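Long-range contact in glycosyl hydrolase (Aspergillus fumigatus, PDB 2X8R), which probably cleaves the beta-1,4 linkages of peptidoglycan between N-acetylmuramic acid and N-acetylglucosamine as a family GH25 lysozyme: residues D8-A20 / D41-A54. Numbering follows the deposited sequence.
Sequences DISNHQKSVNFEA and DTVFNSHYTGATKA
F18 and H47 are the two rings that fasten the loop after strand 3-9 and the start of helix 18-23 onto helix 44-53, on the outside of the TIM-barrel-like fold of family GH25. The tightly packed part centres on these two rings. That of F18 lies flat on the helix backbone, with A51 N centred 3.5 Å above one face and V16 CG1 on the opposite face. At G50 the missing side chain lets F18 CD2 come within 3.4 Å of G50 C, and the small methyl of A51 fits over the same ring. Over H47, I9 CD1 sits on one face, 3.6 Å from the ring centroid, and V43 CG1, from H47's own segment, on the other, both toward the rim. A chi1 of -78°, with CG beside the backbone N, sends the imidazole between them, its edge facing the carbonyls of S10 and Q13. The solvent side is looser. Water links K14 O to S46 OG, while a second water donates to E19 OE1 and G50 O. Just ahead of helix 44-53, D41 suits its place by accepting from backbone N-H groups of both segments: OD1 caps V43 N at 2.9 Å, and N11 N donates a hydrogen bond to the syn lone pair of D41 OD2, 2.7 Å away.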
loop_
_atom_site.group_PDB
_atom_site.type_symbol
_atom_site.label_atom_id
_atom_site.label_comp_id
_atom_site.label_asym_id
_atom_site.label_seq_id
_atom_site.Cartn_x
_atom_site.Cartn_y
_atom_site.Cartn_z
ATOM N N ASP A 8 1.880 4.640 7.678
ATOM C CA ASP A 8 0.614 3.998 7.314
ATOM C C ASP A 8 -0.110 3.563 8.576
ATOM O O ASP A 8 0.520 3.174 9.576
ATOM C CB ASP A 8 0.823 2.842 6.328
ATOM C CG ASP A 8 1.690 1.763 6.910
ATOM O OD1 ASP A 8 1.144 0.864 7.608
ATOM O OD2 ASP A 8 2.896 1.807 6.667
ATOM N N ILE A 9 -1.435 3.610 8.505
ATOM C CA ILE A 9 -2.300 3.488 9.666
ATOM C C ILE A 9 -3.568 2.742 9.272
ATOM O O ILE A 9 -3.836 2.558 8.099
ATOM C CB ILE A 9 -2.671 4.869 10.262
ATOM C CG1 ILE A 9 -3.292 5.788 9.181
ATOM C CG2 ILE A 9 -1.417 5.514 10.917
ATOM C CD1 ILE A 9 -3.864 7.125 9.744
ATOM N N SER A 10 -4.315 2.321 10.284
ATOM C CA SER A 10 -5.561 1.546 10.119
ATOM C C SER A 10 -6.434 1.744 11.377
ATOM O O SER A 10 -6.107 2.571 12.272
ATOM C CB SER A 10 -5.237 0.068 9.941
ATOM O OG SER A 10 -4.741 -0.540 11.177
ATOM N N ASN A 11 -7.540 1.009 11.453
ATOM C CA ASN A 11 -8.347 1.023 12.690
ATOM C C ASN A 11 -7.576 0.613 13.952
ATOM O O ASN A 11 -8.112 0.781 15.040
ATOM C CB ASN A 11 -9.615 0.175 12.574
ATOM C CG ASN A 11 -9.320 -1.319 12.589
ATOM O OD1 ASN A 11 -8.333 -1.780 12.015
ATOM N ND2 ASN A 11 -10.192 -2.092 13.221
ATOM N N HIS A 12 -6.366 0.054 13.831
ATOM C CA HIS A 12 -5.535 -0.183 15.017
ATOM C C HIS A 12 -5.114 1.114 15.705
ATOM O O HIS A 12 -4.822 1.121 16.910
ATOM C CB HIS A 12 -4.320 -1.014 14.681
ATOM C CG HIS A 12 -4.639 -2.452 14.422
ATOM N ND1 HIS A 12 -3.748 -3.470 14.679
ATOM C CD2 HIS A 12 -5.764 -3.046 13.955
ATOM C CE1 HIS A 12 -4.301 -4.627 14.358
ATOM N NE2 HIS A 12 -5.525 -4.397 13.920
ATOM N N GLN A 13 -5.086 2.203 14.940
ATOM C CA GLN A 13 -4.936 3.544 15.504
ATOM C C GLN A 13 -6.281 4.281 15.575
ATOM O O GLN A 13 -6.821 4.752 14.545
ATOM C CB GLN A 13 -3.960 4.365 14.656
ATOM C CG GLN A 13 -2.535 3.923 14.693
ATOM C CD GLN A 13 -2.272 2.614 14.018
ATOM O OE1 GLN A 13 -2.582 2.403 12.845
ATOM N NE2 GLN A 13 -1.683 1.690 14.778
ATOM N N LYS A 14 -6.849 4.380 16.780
ATOM C CA LYS A 14 -8.176 4.981 16.944
ATOM C C LYS A 14 -8.190 6.465 16.671
ATOM O O LYS A 14 -9.238 7.033 16.351
ATOM C CB LYS A 14 -8.685 4.837 18.376
ATOM C CG LYS A 14 -9.299 3.568 18.728
ATOM C CD LYS A 14 -9.494 3.554 20.273
ATOM C CE LYS A 14 -9.685 2.174 20.809
ATOM N NZ LYS A 14 -9.478 2.152 22.327
ATOM N N SER A 15 -7.032 7.087 16.863
ATOM C CA SER A 15 -6.824 8.539 16.766
ATOM C C SER A 15 -5.381 8.777 16.326
ATOM O O SER A 15 -4.445 8.167 16.864
ATOM C CB SER A 15 -7.074 9.203 18.140
ATOM O OG SER A 15 -6.749 10.574 18.141
ATOM N N VAL A 16 -5.212 9.661 15.348
ATOM C CA VAL A 16 -3.899 10.072 14.904
ATOM C C VAL A 16 -3.760 11.588 14.876
ATOM O O VAL A 16 -4.649 12.293 14.422
ATOM C CB VAL A 16 -3.562 9.448 13.504
ATOM C CG1 VAL A 16 -2.287 10.159 12.840
ATOM C CG2 VAL A 16 -3.399 7.935 13.665
ATOM N N ASN A 17 -2.653 12.095 15.415
ATOM C CA ASN A 17 -2.408 13.532 15.363
ATOM C C ASN A 17 -1.658 13.822 14.073
ATOM O O ASN A 17 -0.433 13.838 14.046
ATOM C CB ASN A 17 -1.572 13.972 16.558
ATOM C CG ASN A 17 -1.643 15.455 16.789
ATOM O OD1 ASN A 17 -1.766 15.893 17.939
ATOM N ND2 ASN A 17 -1.632 16.232 15.727
ATOM N N PHE A 18 -2.391 14.021 12.986
ATOM C CA PHE A 18 -1.748 14.305 11.708
ATOM C C PHE A 18 -0.933 15.607 11.698
ATOM O O PHE A 18 0.093 15.680 11.036
ATOM C CB PHE A 18 -2.838 14.354 10.635
ATOM C CG PHE A 18 -3.518 13.049 10.437
ATOM C CD1 PHE A 18 -2.909 12.049 9.671
ATOM C CD2 PHE A 18 -4.780 12.788 11.015
ATOM C CE1 PHE A 18 -3.539 10.823 9.482
ATOM C CE2 PHE A 18 -5.417 11.538 10.838
ATOM C CZ PHE A 18 -4.785 10.566 10.067
ATOM N N GLU A 19 -1.388 16.618 12.429
ATOM C CA GLU A 19 -0.697 17.908 12.494
ATOM C C GLU A 19 0.687 17.664 13.088
ATOM O O GLU A 19 1.680 18.173 12.561
ATOM C CB GLU A 19 -1.470 18.885 13.399
ATOM C CG GLU A 19 -1.758 20.209 12.780
ATOM C CD GLU A 19 -2.731 20.070 11.652
ATOM O OE1 GLU A 19 -3.452 19.050 11.647
ATOM O OE2 GLU A 19 -2.791 20.948 10.768
ATOM N N ALA A 20 0.727 16.881 14.183
ATOM C CA ALA A 20 1.999 16.529 14.837
ATOM C C ALA A 20 2.927 15.730 13.927
ATOM O O ALA A 20 4.143 15.977 13.878
ATOM C CB ALA A 20 1.766 15.776 16.124
ATOM N N ASP A 41 -12.788 -0.675 6.817
ATOM C CA ASP A 41 -12.117 -0.185 8.023
ATOM C C ASP A 41 -12.894 1.055 8.527
ATOM O O ASP A 41 -13.064 2.068 7.809
ATOM C CB ASP A 41 -10.654 0.155 7.735
ATOM C CG ASP A 41 -9.908 0.588 8.992
ATOM O OD1 ASP A 41 -10.360 1.554 9.609
ATOM O OD2 ASP A 41 -8.897 -0.065 9.342
ATOM N N THR A 42 -13.409 0.960 9.749
ATOM C CA THR A 42 -14.349 1.967 10.245
ATOM C C THR A 42 -13.721 3.274 10.718
ATOM O O THR A 42 -14.463 4.230 11.044
ATOM C CB THR A 42 -15.213 1.398 11.404
ATOM O OG1 THR A 42 -14.368 0.799 12.400
ATOM C CG2 THR A 42 -16.173 0.308 10.850
ATOM N N VAL A 43 -12.400 3.309 10.766
ATOM C CA VAL A 43 -11.665 4.538 11.112
ATOM C C VAL A 43 -11.129 5.197 9.871
ATOM O O VAL A 43 -10.726 6.341 9.939
ATOM C CB VAL A 43 -10.514 4.292 12.131
ATOM C CG1 VAL A 43 -10.012 5.617 12.670
ATOM C CG2 VAL A 43 -11.034 3.439 13.280
ATOM N N PHE A 44 -11.223 4.533 8.724
ATOM C CA PHE A 44 -10.713 5.118 7.482
ATOM C C PHE A 44 -11.208 6.557 7.243
ATOM O O PHE A 44 -10.421 7.469 6.963
ATOM C CB PHE A 44 -11.103 4.239 6.274
ATOM C CG PHE A 44 -10.807 4.911 4.958
ATOM C CD1 PHE A 44 -9.534 4.813 4.409
ATOM C CD2 PHE A 44 -11.774 5.685 4.309
ATOM C CE1 PHE A 44 -9.213 5.465 3.207
ATOM C CE2 PHE A 44 -11.469 6.357 3.114
ATOM C CZ PHE A 44 -10.185 6.227 2.558
ATOM N N ASN A 45 -12.517 6.779 7.351
ATOM C CA ASN A 45 -13.062 8.102 7.027
ATOM C C ASN A 45 -12.474 9.198 7.928
ATOM O O ASN A 45 -12.049 10.274 7.423
ATOM C CB ASN A 45 -14.597 8.085 7.069
ATOM C CG ASN A 45 -15.218 7.345 5.868
ATOM O OD1 ASN A 45 -14.648 7.304 4.791
ATOM N ND2 ASN A 45 -16.375 6.737 6.080
ATOM N N SER A 46 -12.416 8.908 9.231
ATOM C CA SER A 46 -11.873 9.872 10.195
ATOM C C SER A 46 -10.375 10.156 9.912
ATOM O O SER A 46 -9.931 11.321 9.919
ATOM C CB SER A 46 -12.130 9.408 11.637
ATOM O OG SER A 46 -11.455 8.235 11.927
ATOM N N HIS A 47 -9.628 9.094 9.611
ATOM C CA HIS A 47 -8.194 9.237 9.289
ATOM C C HIS A 47 -7.976 10.053 8.014
ATOM O O HIS A 47 -7.171 10.974 7.987
ATOM C CB HIS A 47 -7.563 7.858 9.109
ATOM C CG HIS A 47 -7.272 7.159 10.400
ATOM N ND1 HIS A 47 -7.130 5.794 10.506
ATOM C CD2 HIS A 47 -7.057 7.656 11.640
ATOM C CE1 HIS A 47 -6.837 5.469 11.752
ATOM N NE2 HIS A 47 -6.765 6.585 12.457
ATOM N N TYR A 48 -8.716 9.708 6.966
ATOM C CA TYR A 48 -8.541 10.310 5.662
ATOM C C TYR A 48 -8.885 11.796 5.715
ATOM O O TYR A 48 -8.167 12.603 5.158
ATOM C CB TYR A 48 -9.399 9.531 4.670
ATOM C CG TYR A 48 -9.111 9.718 3.192
ATOM C CD1 TYR A 48 -8.243 8.854 2.548
ATOM C CD2 TYR A 48 -9.791 10.678 2.431
ATOM C CE1 TYR A 48 -8.036 8.935 1.186
ATOM C CE2 TYR A 48 -9.559 10.796 1.049
ATOM C CZ TYR A 48 -8.658 9.916 0.456
ATOM O OH TYR A 48 -8.361 9.931 -0.908
ATOM N N THR A 49 -9.944 12.149 6.444
ATOM C CA THR A 49 -10.276 13.564 6.627
ATOM C C THR A 49 -9.217 14.266 7.441
ATOM O O THR A 49 -8.807 15.396 7.099
ATOM C CB THR A 49 -11.632 13.681 7.314
ATOM O OG1 THR A 49 -12.609 12.994 6.515
ATOM C CG2 THR A 49 -12.046 15.142 7.469
ATOM N N GLY A 50 -8.788 13.617 8.525
ATOM C CA GLY A 50 -7.736 14.207 9.375
ATOM C C GLY A 50 -6.469 14.475 8.565
ATOM O O GLY A 50 -5.855 15.558 8.670
ATOM N N ALA A 51 -6.079 13.506 7.730
ATOM C CA ALA A 51 -4.889 13.670 6.915
ATOM C C ALA A 51 -5.052 14.818 5.918
ATOM O O ALA A 51 -4.131 15.572 5.688
ATOM C CB ALA A 51 -4.544 12.349 6.178
ATOM N N THR A 52 -6.246 14.965 5.362
ATOM C CA THR A 52 -6.480 15.983 4.352
ATOM C C THR A 52 -6.328 17.372 4.982
ATOM O O THR A 52 -5.673 18.242 4.426
ATOM C CB THR A 52 -7.854 15.853 3.761
ATOM O OG1 THR A 52 -8.002 14.555 3.217
ATOM C CG2 THR A 52 -8.071 16.859 2.602
ATOM N N LYS A 53 -6.914 17.536 6.156
ATOM C CA LYS A 53 -6.961 18.839 6.805
ATOM C C LYS A 53 -5.556 19.251 7.222
ATOM O O LYS A 53 -5.216 20.434 7.214
ATOM C CB LYS A 53 -7.888 18.785 8.015
ATOM C CG LYS A 53 -9.376 18.856 7.646
ATOM C CD LYS A 53 -10.199 18.880 8.907
ATOM C CE LYS A 53 -10.480 20.290 9.362
ATOM N NZ LYS A 53 -11.354 20.291 10.586
ATOM N N ALA A 54 -4.742 18.276 7.597
ATOM C CA ALA A 54 -3.347 18.513 7.995
ATOM C C ALA A 54 -2.384 18.806 6.839
ATOM O O ALA A 54 -1.196 19.126 7.075
ATOM C CB ALA A 54 -2.822 17.319 8.864
HETATM O O HOH W 1 -10.199 8.792 14.580
HETATM O O HOH W 2 -5.911 17.085 11.004
#